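Local coordinates for cell shape-determining protein MreC (Listeria monocytogenes, PDB 2J5U) that probably takes part in forming and maintaining the shape of the bacterial cell, at residues Ser74-Asn79 with Glu88-Ser93; Lys138-Glu143 with Lys175-Gly180; Leu159-Leu164 with Ala208-Gly213. All blocks are in the same frame, centred on the assembly; numbering follows the deposited sequence.

Contact 1: Ser74-Asn79 with Glu88-Ser93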
ATOM      1  N   SER A  74      74.197 -35.197  16.749  1.00 58.26           N
ATOM      2  CA  SER A  74      75.241 -34.948  17.721  1.00 59.46           C
ATOM      3  C   SER A  74      76.504 -34.448  17.046  1.00 57.84           C
ATOM      4  O   SER A  74      76.815 -34.817  15.917  1.00 58.19           O
ATOM      5  CB  SER A  74      75.560 -36.232  18.495  1.00 60.89           C
ATOM      6  OG  SER A  74      74.405 -36.738  19.139  1.00 63.31           O
ATOM      7  N   VAL A  75      77.223 -33.594  17.750  1.00 56.04           N
ATOM      8  CA  VAL A  75      78.477 -33.084  17.248  1.00 54.99           C
ATOM      9  C   VAL A  75      79.438 -34.264  17.338  1.00 55.99           C
ATOM     10  O   VAL A  75      79.581 -34.844  18.410  1.00 57.25           O
ATOM     11  CB  VAL A  75      79.011 -31.975  18.152  1.00 52.28           C
ATOM     12  CG1 VAL A  75      80.333 -31.497  17.639  1.00 54.98           C
ATOM     13  CG2 VAL A  75      78.037 -30.838  18.205  1.00 50.92           C
ATOM     14  N   ILE A  76      80.075 -34.646  16.235  1.00 56.56           N
ATOM     15  CA  ILE A  76      81.032 -35.748  16.295  1.00 56.27           C
ATOM     16  C   ILE A  76      82.492 -35.307  16.145  1.00 55.34           C
ATOM     17  O   ILE A  76      83.391 -36.128  16.240  1.00 56.87           O
ATOM     18  CB  ILE A  76      80.745 -36.819  15.237  1.00 56.29           C
ATOM     19  CG1 ILE A  76      80.913 -36.240  13.840  1.00 57.40           C
ATOM     20  CG2 ILE A  76      79.348 -37.340  15.414  1.00 58.21           C
ATOM     21  CD1 ILE A  76      80.675 -37.247  12.752  1.00 56.92           C
ATOM     22  N   SER A  77      82.734 -34.021  15.917  1.00 54.18           N
ATOM     23  CA  SER A  77      84.103 -33.534  15.779  1.00 54.08           C
ATOM     24  C   SER A  77      84.192 -32.022  15.792  1.00 54.04           C
ATOM     25  O   SER A  77      83.370 -31.336  15.200  1.00 55.75           O
ATOM     26  CB  SER A  77      84.742 -34.058  14.495  1.00 54.62           C
ATOM     27  OG  SER A  77      86.044 -33.517  14.329  1.00 56.91           O
ATOM     28  N   ARG A  78      85.199 -31.505  16.479  1.00 54.14           N
ATOM     29  CA  ARG A  78      85.407 -30.072  16.575  1.00 54.51           C
ATOM     30  C   ARG A  78      86.899 -29.850  16.792  1.00 56.06           C
ATOM     31  O   ARG A  78      87.497 -30.413  17.705  1.00 55.43           O
ATOM     32  CB  ARG A  78      84.593 -29.501  17.733  1.00 51.31           C
ATOM     33  CG  ARG A  78      84.591 -27.996  17.801  1.00 49.74           C
ATOM     34  CD  ARG A  78      83.563 -27.511  18.798  1.00 47.73           C
ATOM     35  NE  ARG A  78      83.454 -26.060  18.814  1.00 47.23           N
ATOM     36  CZ  ARG A  78      82.528 -25.391  19.494  1.00 50.25           C
ATOM     37  NH1 ARG A  78      82.509 -24.069  19.442  1.00 48.80           N
ATOM     38  NH2 ARG A  78      81.620 -26.040  20.221  1.00 50.77           N
ATOM     39  N   ASN A  79      87.497 -29.038  15.930  1.00 57.00           N
ATOM     40  CA  ASN A  79      88.919 -28.777  15.999  1.00 57.10           C
ATOM     41  C   ASN A  79      89.224 -27.513  16.773  1.00 56.14           C
ATOM     42  O   ASN A  79      88.669 -26.459  16.497  1.00 55.86           O
ATOM     43  CB  ASN A  79      89.484 -28.657  14.582  1.00 58.59           C
ATOM     44  CG  ASN A  79      91.000 -28.644  14.556  1.00 59.44           C
ATOM     45  OD1 ASN A  79      91.651 -28.062  15.423  1.00 60.22           O
ATOM     46  ND2 ASN A  79      91.568 -29.277  13.545  1.00 58.99           N
ATOM     47  N   GLU A  88      81.045 -30.532  13.345  1.00 58.21           N
ATOM     48  CA  GLU A  88      80.586 -31.591  12.457  1.00 61.23           C
ATOM     49  C   GLU A  88      79.525 -32.465  13.133  1.00 60.66           C
ATOM     50  O   GLU A  88      79.685 -32.857  14.288  1.00 60.55           O
ATOM     51  CB  GLU A  88      81.763 -32.438  12.042  1.00 65.44           C
ATOM     52  CG  GLU A  88      81.542 -33.152  10.759  1.00 74.62           C
ATOM     53  CD  GLU A  88      82.701 -32.948   9.799  1.00 81.70           C
ATOM     54  OE1 GLU A  88      82.811 -33.732   8.816  1.00 83.57           O
ATOM     55  OE2 GLU A  88      83.493 -31.998  10.032  1.00 84.13           O
ATOM     56  N   ILE A  89      78.439 -32.766  12.427  1.00 58.88           N
ATOM     57  CA  ILE A  89      77.387 -33.578  13.021  1.00 58.65           C
ATOM     58  C   ILE A  89      77.246 -34.940  12.359  1.00 59.84           C
ATOM     59  O   ILE A  89      77.662 -35.128  11.215  1.00 59.22           O
ATOM     60  CB  ILE A  89      76.027 -32.841  13.002  1.00 57.83           C
ATOM     61  CG1 ILE A  89      75.640 -32.478  11.565  1.00 56.72           C
ATOM     62  CG2 ILE A  89      76.107 -31.603  13.892  1.00 54.30           C
ATOM     63  CD1 ILE A  89      74.312 -31.776  11.462  1.00 56.66           C
ATOM     64  N   ASP A  90      76.653 -35.882  13.092  1.00 60.87           N
ATOM     65  CA  ASP A  90      76.480 -37.255  12.625  1.00 62.84           C
ATOM     66  C   ASP A  90      75.290 -37.530  11.709  1.00 62.25           C
ATOM     67  O   ASP A  90      74.873 -38.683  11.541  1.00 62.70           O
ATOM     68  CB  ASP A  90      76.437 -38.214  13.826  1.00 66.16           C
ATOM     69  CG  ASP A  90      75.246 -37.964  14.747  1.00 70.91           C
ATOM     70  OD1 ASP A  90      75.148 -38.659  15.780  1.00 73.27           O
ATOM     71  OD2 ASP A  90      74.411 -37.083  14.448  1.00 73.31           O
ATOM     72  N   LYS A  91      74.731 -36.484  11.117  1.00 60.15           N
ATOM     73  CA  LYS A  91      73.624 -36.677  10.193  1.00 60.26           C
ATOM     74  C   LYS A  91      73.999 -35.991   8.895  1.00 59.11           C
ATOM     75  O   LYS A  91      74.684 -34.970   8.906  1.00 59.62           O
ATOM     76  CB  LYS A  91      72.325 -36.100  10.761  1.00 60.33           C
ATOM     77  CG  LYS A  91      71.766 -36.892  11.941  1.00 63.03           C
ATOM     78  CD  LYS A  91      71.149 -38.212  11.496  1.00 64.06           C
ATOM     79  CE  LYS A  91      71.607 -39.374  12.377  1.00 67.07           C
ATOM     80  NZ  LYS A  91      71.597 -39.027  13.820  1.00 66.43           N
ATOM     81  N   GLY A  92      73.567 -36.564   7.779  1.00 58.32           N
ATOM     82  CA  GLY A  92      73.889 -35.985   6.492  1.00 58.15           C
ATOM     83  C   GLY A  92      72.835 -36.122   5.414  1.00 57.89           C
ATOM     84  O   GLY A  92      71.649 -36.253   5.677  1.00 55.76           O
ATOM     85  N   SER A  93      73.303 -36.071   4.180  1.00 58.76           N
ATOM     86  CA  SER A  93      72.469 -36.170   3.000  1.00 59.61           C
ATOM     87  C   SER A  93      71.430 -37.272   3.064  1.00 60.19           C
ATOM     88  O   SER A  93      70.253 -37.030   2.838  1.00 60.91           O
ATOM     89  CB  SER A  93      73.354 -36.390   1.778  1.00 60.26           C
ATOM     90  OG  SER A  93      72.573 -36.622   0.626  1.00 64.81           O
TER
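Asp-90 has CG between its own backbone N and carbonyl carbon (chi1 63°), which sets the carboxylate carbon beside Ser-74 of the neighbouring strand. Ile-76 does likewise with CG1 (chi1 64°), leaving CG2 anti to the carbonyl carbon and in touch with the aspartate. The carboxylate of Asp-90 takes the backbone N-H of Ser-74 at OD2, 3.0 Å from N; that bond is nearly straight, but the donor stands well above the carboxylate plane. In return the backbone N of Asp-90 gives its hydrogen to Ser-74 O, so the two residues grip each other with one main-chain and one side-chain bond. Ile-76 CG2 packs on Asp-90 CB at 3.4 Å, the two side chains crossing obliquely, while its CG1 lies near the carbonyl oxygen of Glu-88. Further along, Ile-76 N bonds to Glu-88 O at 2.7 Å. Val-75 and Ile-89 form a non-hydrogen-bonded pair whose side chains diverge. OD2 of Asp-90 has a second, weak partner in the ammonium group of Lys-91, a long salt bridge of 3.5 Å to NZ that would be expected to favour the charged carboxylate. The contact joins the strands 68-77 and 86-89, a beta hairpin at the edge of the molecule; Ile-89 packs on Val-123 of strand 121-125, and Val-75 lies against Leu-219 in the loop before strand 221-227.

Contact 2: Lys138-Glu143 with Lys175-Gly180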
ATOM      1  N   LYS A 138      64.507 -10.681  13.366  1.00 55.10           N
ATOM      2  CA  LYS A 138      63.453  -9.791  13.804  1.00 57.47           C
ATOM      3  C   LYS A 138      63.594  -9.528  15.309  1.00 58.53           C
ATOM      4  O   LYS A 138      63.888 -10.445  16.089  1.00 58.90           O
ATOM      5  CB  LYS A 138      62.091 -10.425  13.521  1.00 58.93           C
ATOM      6  CG  LYS A 138      60.922  -9.504  13.795  1.00 62.75           C
ATOM      7  CD  LYS A 138      59.610 -10.180  13.477  1.00 65.00           C
ATOM      8  CE  LYS A 138      59.387 -11.361  14.390  1.00 67.62           C
ATOM      9  NZ  LYS A 138      58.095 -12.022  14.102  1.00 70.91           N
ATOM     10  N   VAL A 139      63.413  -8.269  15.704  1.00 58.07           N
ATOM     11  CA  VAL A 139      63.469  -7.887  17.112  1.00 58.28           C
ATOM     12  C   VAL A 139      62.015  -7.749  17.564  1.00 60.58           C
ATOM     13  O   VAL A 139      61.288  -6.879  17.064  1.00 59.76           O
ATOM     14  CB  VAL A 139      64.132  -6.519  17.312  1.00 56.80           C
ATOM     15  CG1 VAL A 139      64.187  -6.201  18.790  1.00 54.44           C
ATOM     16  CG2 VAL A 139      65.505  -6.497  16.692  1.00 52.96           C
ATOM     17  N   GLN A 140      61.589  -8.598  18.496  1.00 61.65           N
ATOM     18  CA  GLN A 140      60.215  -8.541  18.976  1.00 64.12           C
ATOM     19  C   GLN A 140      59.973  -7.308  19.830  1.00 66.94           C
ATOM     20  O   GLN A 140      60.779  -6.965  20.692  1.00 67.60           O
ATOM     21  CB  GLN A 140      59.880  -9.782  19.786  1.00 62.32           C
ATOM     22  CG  GLN A 140      60.119 -11.068  19.055  1.00 61.83           C
ATOM     23  CD  GLN A 140      59.678 -12.260  19.862  1.00 63.50           C
ATOM     24  OE1 GLN A 140      59.760 -12.252  21.091  1.00 65.81           O
ATOM     25  NE2 GLN A 140      59.218 -13.298  19.182  1.00 63.40           N
ATOM     26  N   GLY A 141      58.855  -6.641  19.580  1.00 69.64           N
ATOM     27  CA  GLY A 141      58.512  -5.454  20.341  1.00 72.18           C
ATOM     28  C   GLY A 141      57.061  -5.118  20.077  1.00 74.57           C
ATOM     29  O   GLY A 141      56.400  -5.810  19.295  1.00 75.09           O
ATOM     30  N   LYS A 142      56.547  -4.076  20.728  1.00 74.90           N
ATOM     31  CA  LYS A 142      55.161  -3.687  20.494  1.00 75.22           C
ATOM     32  C   LYS A 142      55.051  -3.521  18.988  1.00 74.44           C
ATOM     33  O   LYS A 142      53.993  -3.691  18.390  1.00 72.84           O
ATOM     34  CB  LYS A 142      54.839  -2.378  21.222  1.00 76.22           C
ATOM     35  CG  LYS A 142      54.629  -2.551  22.721  1.00 77.45           C
ATOM     36  CD  LYS A 142      54.304  -1.231  23.408  1.00 80.69           C
ATOM     37  CE  LYS A 142      54.016  -1.438  24.893  1.00 81.87           C
ATOM     38  NZ  LYS A 142      53.635  -0.172  25.591  1.00 82.47           N
ATOM     39  N   GLU A 143      56.188  -3.199  18.390  1.00 75.10           N
ATOM     40  CA  GLU A 143      56.308  -3.041  16.956  1.00 75.60           C
ATOM     41  C   GLU A 143      57.624  -3.682  16.556  1.00 72.74           C
ATOM     42  O   GLU A 143      58.692  -3.241  16.979  1.00 72.23           O
ATOM     43  CB  GLU A 143      56.297  -1.567  16.578  1.00 80.22           C
ATOM     44  CG  GLU A 143      54.920  -0.955  16.666  1.00 89.63           C
ATOM     45  CD  GLU A 143      54.949   0.548  16.492  1.00 95.68           C
ATOM     46  OE1 GLU A 143      55.586   1.226  17.334  1.00 97.82           O
ATOM     47  OE2 GLU A 143      54.338   1.051  15.517  1.00 99.78           O
ATOM     48  N   LYS A 175      63.826  -9.599  22.744  1.00 63.61           N
ATOM     49  CA  LYS A 175      64.228 -10.844  22.124  1.00 61.31           C
ATOM     50  C   LYS A 175      64.389 -10.701  20.622  1.00 59.65           C
ATOM     51  O   LYS A 175      63.677  -9.931  19.972  1.00 59.38           O
ATOM     52  CB  LYS A 175      63.217 -11.925  22.469  1.00 61.59           C
ATOM     53  CG  LYS A 175      62.955 -11.915  23.949  1.00 65.63           C
ATOM     54  CD  LYS A 175      62.504 -13.238  24.497  1.00 68.59           C
ATOM     55  CE  LYS A 175      62.242 -13.082  25.985  1.00 70.58           C
ATOM     56  NZ  LYS A 175      61.882 -14.371  26.609  1.00 74.65           N
ATOM     57  N   VAL A 176      65.363 -11.429  20.090  1.00 57.10           N
ATOM     58  CA  VAL A 176      65.654 -11.424  18.666  1.00 54.59           C
ATOM     59  C   VAL A 176      65.424 -12.835  18.145  1.00 52.95           C
ATOM     60  O   VAL A 176      65.881 -13.812  18.735  1.00 51.92           O
ATOM     61  CB  VAL A 176      67.117 -10.989  18.400  1.00 54.32           C
ATOM     62  CG1 VAL A 176      67.437 -11.096  16.922  1.00 54.27           C
ATOM     63  CG2 VAL A 176      67.317  -9.563  18.867  1.00 52.89           C
ATOM     64  N   VAL A 177      64.693 -12.940  17.043  1.00 53.08           N
ATOM     65  CA  VAL A 177      64.395 -14.244  16.464  1.00 52.31           C
ATOM     66  C   VAL A 177      64.626 -14.230  14.963  1.00 50.87           C
ATOM     67  O   VAL A 177      64.850 -13.181  14.377  1.00 51.67           O
ATOM     68  CB  VAL A 177      62.925 -14.658  16.742  1.00 53.66           C
ATOM     69  CG1 VAL A 177      62.678 -14.702  18.227  1.00 52.66           C
ATOM     70  CG2 VAL A 177      61.971 -13.682  16.084  1.00 53.34           C
ATOM     71  N   THR A 178      64.581 -15.403  14.348  1.00 50.03           N
ATOM     72  CA  THR A 178      64.776 -15.501  12.915  1.00 50.44           C
ATOM     73  C   THR A 178      63.523 -15.005  12.213  1.00 50.85           C
ATOM     74  O   THR A 178      62.408 -15.292  12.637  1.00 52.24           O
ATOM     75  CB  THR A 178      65.056 -16.942  12.492  1.00 50.45           C
ATOM     76  OG1 THR A 178      64.066 -17.806  13.054  1.00 51.73           O
ATOM     77  CG2 THR A 178      66.422 -17.375  12.974  1.00 48.70           C
ATOM     78  N   SER A 179      63.714 -14.248  11.140  1.00 50.51           N
ATOM     79  CA  SER A 179      62.604 -13.695  10.374  1.00 48.45           C
ATOM     80  C   SER A 179      62.154 -14.618   9.247  1.00 48.43           C
ATOM     81  O   SER A 179      61.020 -14.541   8.786  1.00 50.36           O
ATOM     82  CB  SER A 179      63.013 -12.358   9.775  1.00 49.44           C
ATOM     83  OG  SER A 179      64.007 -12.520   8.779  1.00 51.88           O
ATOM     84  N   GLY A 180      63.052 -15.491   8.809  1.00 45.97           N
ATOM     85  CA  GLY A 180      62.750 -16.386   7.712  1.00 43.85           C
ATOM     86  C   GLY A 180      62.851 -15.658   6.372  1.00 45.54           C
ATOM     87  O   GLY A 180      62.796 -16.273   5.310  1.00 43.72           O
TER
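Lys-138 and Val-177 face each other as an antiparallel hydrogen-bonded pair, with Lys-138 N to Val-177 O at 2.7 Å and Val-177 N to Lys-138 O at 2.8 Å, and a third bond from Gln-140 N to Lys-175 O carries the ladder past the non-hydrogen-bonded pair Val-139 and Val-176. The side chains of Lys-138 and Val-177 lie side by side and point the same way. The lysine leaves the backbone with CG anti to N and then bends at chi3 (64°), which turns CE toward the valine, 3.9 Å from its CG2. Gln-140 comes over the same valine from another direction: its chain crosses that of Val-177 at about a right angle, and NE2 rests 3.9 Å from Val-177 CG1. At the other branch of the amide, OE1 approaches Lys-175 CB at 3.7 Å, a van der Waals contact. Val-139 and Val-176 turn to the other face of the sheet, where their CG2 methyls meet at 4.2 Å, and Val-139 goes on to pack against Ile-194 and Phe-170.

The polar ends on the Lys-138 side look to a second subunit. There Lys-138 NZ makes a salt bridge with Asp-47 and Lys-175 NZ one with Glu-42, while Gln-140 NE2 bonds to Ser-43 O, all three partners being on helix 31-58 of that neighbouring copy. One face thus helps hold a subunit interface and the other is buried within the chain. Pairing the strands 135-139 and 175-178, first and fourth in chain order but standing at the two ends of the sheet's order, is what closes this six-stranded antiparallel sheet into a beta-barrel.

Contact 3: Leu159-Leu164 with Ala208-Gly213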
ATOM      1  N   LEU A 159      76.782 -10.647  19.246  1.00 60.97           N
ATOM      2  CA  LEU A 159      76.397 -10.712  17.843  1.00 59.11           C
ATOM      3  C   LEU A 159      75.974  -9.308  17.411  1.00 60.52           C
ATOM      4  O   LEU A 159      75.375  -8.573  18.204  1.00 59.97           O
ATOM      5  CB  LEU A 159      75.212 -11.660  17.682  1.00 56.73           C
ATOM      6  CG  LEU A 159      75.356 -13.069  17.100  1.00 56.59           C
ATOM      7  CD1 LEU A 159      76.808 -13.456  16.934  1.00 53.86           C
ATOM      8  CD2 LEU A 159      74.614 -14.042  18.014  1.00 55.26           C
ATOM      9  N   GLU A 160      76.288  -8.936  16.171  1.00 61.72           N
ATOM     10  CA  GLU A 160      75.920  -7.625  15.635  1.00 64.64           C
ATOM     11  C   GLU A 160      74.627  -7.661  14.816  1.00 64.15           C
ATOM     12  O   GLU A 160      74.549  -8.347  13.802  1.00 65.73           O
ATOM     13  CB  GLU A 160      77.022  -7.069  14.730  1.00 68.02           C
ATOM     14  CG  GLU A 160      78.066  -6.225  15.428  1.00 75.63           C
ATOM     15  CD  GLU A 160      78.816  -5.319  14.454  1.00 80.85           C
ATOM     16  OE1 GLU A 160      78.175  -4.403  13.885  1.00 83.49           O
ATOM     17  OE2 GLU A 160      80.037  -5.522  14.252  1.00 82.94           O
ATOM     18  N   LEU A 161      73.620  -6.914  15.251  1.00 63.45           N
ATOM     19  CA  LEU A 161      72.354  -6.844  14.531  1.00 62.88           C
ATOM     20  C   LEU A 161      72.420  -5.533  13.777  1.00 63.25           C
ATOM     21  O   LEU A 161      72.299  -4.473  14.378  1.00 63.78           O
ATOM     22  CB  LEU A 161      71.185  -6.798  15.503  1.00 62.07           C
ATOM     23  CG  LEU A 161      69.904  -7.473  15.025  1.00 60.88           C
ATOM     24  CD1 LEU A 161      68.766  -6.997  15.899  1.00 59.37           C
ATOM     25  CD2 LEU A 161      69.636  -7.154  13.567  1.00 59.69           C
ATOM     26  N   LYS A 162      72.618  -5.600  12.468  1.00 63.89           N
ATOM     27  CA  LYS A 162      72.743  -4.391  11.660  1.00 64.87           C
ATOM     28  C   LYS A 162      71.501  -4.016  10.860  1.00 65.66           C
ATOM     29  O   LYS A 162      70.671  -4.863  10.520  1.00 66.36           O
ATOM     30  CB  LYS A 162      73.907  -4.532  10.675  1.00 64.60           C
ATOM     31  CG  LYS A 162      75.236  -4.941  11.279  1.00 64.92           C
ATOM     32  CD  LYS A 162      76.272  -5.139  10.183  1.00 64.31           C
ATOM     33  CE  LYS A 162      77.626  -5.541  10.747  1.00 66.62           C
ATOM     34  NZ  LYS A 162      78.626  -5.740   9.662  1.00 68.01           N
ATOM     35  N   GLN A 163      71.394  -2.727  10.562  1.00 66.12           N
ATOM     36  CA  GLN A 163      70.305  -2.186   9.762  1.00 66.39           C
ATOM     37  C   GLN A 163      68.906  -2.106  10.323  1.00 66.15           C
ATOM     38  O   GLN A 163      67.942  -2.350   9.603  1.00 65.13           O
ATOM     39  CB  GLN A 163      70.246  -2.919   8.438  1.00 68.41           C
ATOM     40  CG  GLN A 163      71.354  -2.511   7.539  1.00 71.84           C
ATOM     41  CD  GLN A 163      71.321  -3.241   6.232  1.00 74.46           C
ATOM     42  OE1 GLN A 163      71.660  -4.425   6.156  1.00 72.76           O
ATOM     43  NE2 GLN A 163      70.904  -2.540   5.182  1.00 76.36           N
ATOM     44  N   LEU A 164      68.786  -1.762  11.596  1.00 67.03           N
ATOM     45  CA  LEU A 164      67.482  -1.617  12.204  1.00 67.86           C
ATOM     46  C   LEU A 164      67.067  -0.190  11.908  1.00 68.98           C
ATOM     47  O   LEU A 164      67.915   0.689  11.782  1.00 68.40           O
ATOM     48  CB  LEU A 164      67.562  -1.846  13.709  1.00 69.03           C
ATOM     49  CG  LEU A 164      67.801  -3.298  14.118  1.00 69.40           C
ATOM     50  CD1 LEU A 164      69.159  -3.711  13.624  1.00 73.46           C
ATOM     51  CD2 LEU A 164      67.727  -3.461  15.630  1.00 69.45           C
ATOM     52  N   ALA A 208      72.294  -3.152  16.979  1.00 66.74           N
ATOM     53  CA  ALA A 208      72.146  -3.678  18.319  1.00 65.39           C
ATOM     54  C   ALA A 208      73.178  -4.783  18.491  1.00 65.42           C
ATOM     55  O   ALA A 208      73.563  -5.449  17.529  1.00 64.75           O
ATOM     56  CB  ALA A 208      70.747  -4.231  18.520  1.00 64.56           C
ATOM     57  N   PHE A 209      73.651  -4.953  19.715  1.00 65.06           N
ATOM     58  CA  PHE A 209      74.611  -6.000  19.997  1.00 64.06           C
ATOM     59  C   PHE A 209      73.825  -7.003  20.803  1.00 64.74           C
ATOM     60  O   PHE A 209      73.113  -6.651  21.747  1.00 64.97           O
ATOM     61  CB  PHE A 209      75.812  -5.425  20.731  1.00 62.38           C
ATOM     62  CG  PHE A 209      76.589  -4.468  19.891  1.00 61.18           C
ATOM     63  CD1 PHE A 209      76.165  -3.152  19.745  1.00 62.52           C
ATOM     64  CD2 PHE A 209      77.679  -4.905  19.149  1.00 62.12           C
ATOM     65  CE1 PHE A 209      76.819  -2.285  18.864  1.00 62.42           C
ATOM     66  CE2 PHE A 209      78.343  -4.048  18.264  1.00 61.54           C
ATOM     67  CZ  PHE A 209      77.912  -2.739  18.121  1.00 61.01           C
ATOM     68  N   ILE A 210      73.939  -8.260  20.404  1.00 65.12           N
ATOM     69  CA  ILE A 210      73.150  -9.296  21.021  1.00 64.66           C
ATOM     70  C   ILE A 210      73.882 -10.423  21.709  1.00 64.58           C
ATOM     71  O   ILE A 210      74.915 -10.898  21.244  1.00 63.99           O
ATOM     72  CB  ILE A 210      72.190  -9.844  19.952  1.00 65.47           C
ATOM     73  CG1 ILE A 210      71.288  -8.689  19.496  1.00 67.09           C
ATOM     74  CG2 ILE A 210      71.383 -11.026  20.487  1.00 64.54           C
ATOM     75  CD1 ILE A 210      70.485  -8.971  18.256  1.00 71.17           C
ATOM     76  N   LYS A 211      73.318 -10.842  22.837  1.00 65.02           N
ATOM     77  CA  LYS A 211      73.865 -11.931  23.626  1.00 65.50           C
ATOM     78  C   LYS A 211      73.192 -13.222  23.181  1.00 63.37           C
ATOM     79  O   LYS A 211      72.023 -13.452  23.484  1.00 65.30           O
ATOM     80  CB  LYS A 211      73.579 -11.694  25.104  1.00 69.05           C
ATOM     81  CG  LYS A 211      74.005 -12.838  25.998  1.00 73.86           C
ATOM     82  CD  LYS A 211      73.478 -12.637  27.405  1.00 78.46           C
ATOM     83  CE  LYS A 211      73.816 -13.834  28.287  1.00 81.95           C
ATOM     84  NZ  LYS A 211      73.216 -13.706  29.651  1.00 85.01           N
ATOM     85  N   PRO A 212      73.917 -14.082  22.452  1.00 60.04           N
ATOM     86  CA  PRO A 212      73.292 -15.325  22.014  1.00 59.22           C
ATOM     87  C   PRO A 212      72.718 -16.079  23.188  1.00 60.17           C
ATOM     88  O   PRO A 212      73.322 -16.121  24.258  1.00 59.90           O
ATOM     89  CB  PRO A 212      74.435 -16.070  21.331  1.00 56.94           C
ATOM     90  CG  PRO A 212      75.640 -15.537  21.993  1.00 56.69           C
ATOM     91  CD  PRO A 212      75.347 -14.072  22.113  1.00 59.20           C
ATOM     92  N   GLY A 213      71.540 -16.658  22.985  1.00 61.12           N
ATOM     93  CA  GLY A 213      70.890 -17.409  24.040  1.00 62.01           C
ATOM     94  C   GLY A 213      71.506 -18.779  24.202  1.00 62.87           C
ATOM     95  O   GLY A 213      71.608 -19.309  25.308  1.00 64.75           O
TER
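Leu-161 and Ile-210 meet through their branch ends, the CD1 methyl of the leucine pressed to CD1 of the isoleucine at 3.5 Å. Ile-210 puts CG1 anti to its carbonyl carbon (chi1 -61°), and the extended chain beyond it carries CD1 to 3.6 Å from Leu-161 CB as well. Ala-208 sits on the same face, its methyl 4.0 Å from Leu-161 CB, and Leu-164 CD2 comes to that methyl more loosely. Toward the end of strand 205-212, Leu-159 CD2 reaches Pro-212 CB at 3.9 Å. This apolar face is turned to the interior of a six-stranded antiparallel barrel, in which strands 158-165 and 205-212 are neighbours; Ile-149 of strand 145-153 packs on Leu-159, Leu-161 and Ile-210, and Val-139 touches Leu-161 and Leu-164. On the other face Glu-160 and Phe-209 lie side by side, pointing the same way. Glu-160 lays CG 3.6 Å from CE2 of the phenylalanine, and its carboxylate plane is turned 30° from the ring plane. The ring also has Lys-196 of strand 190-199 as a cation-pi partner. Between the two faces, Leu-159 and Ile-210 exchange a pair of backbone bonds, Ile-210 N to Leu-159 O at 2.6 Å, and Leu-161 and Ala-208 exchange another, with Leu-161 N 2.7 Å from Ala-208 O.

The three contacts divide between two closed six-stranded antiparallel barrels of one chain. Contact 1 comes first in sequence and belongs to the barrel that begins with strand 68-77; its centre lies 30 Å from that of contact 2 and 27 Å from that of contact 3, with no touch to either. Contacts 2 and 3 share the second barrel. Their segments alternate along the chain and their centres are only 11 Å apart, Val-176 CG2 meeting Ile-210 CD1 at 3.3 Å and Val-139 CG2 meeting Leu-161 CD1 at 3.4 Å. One apolar interior therefore ties the closing strand pair to strands 158-165 and 205-212, while contact 2 also faces a neighbouring subunit's helix.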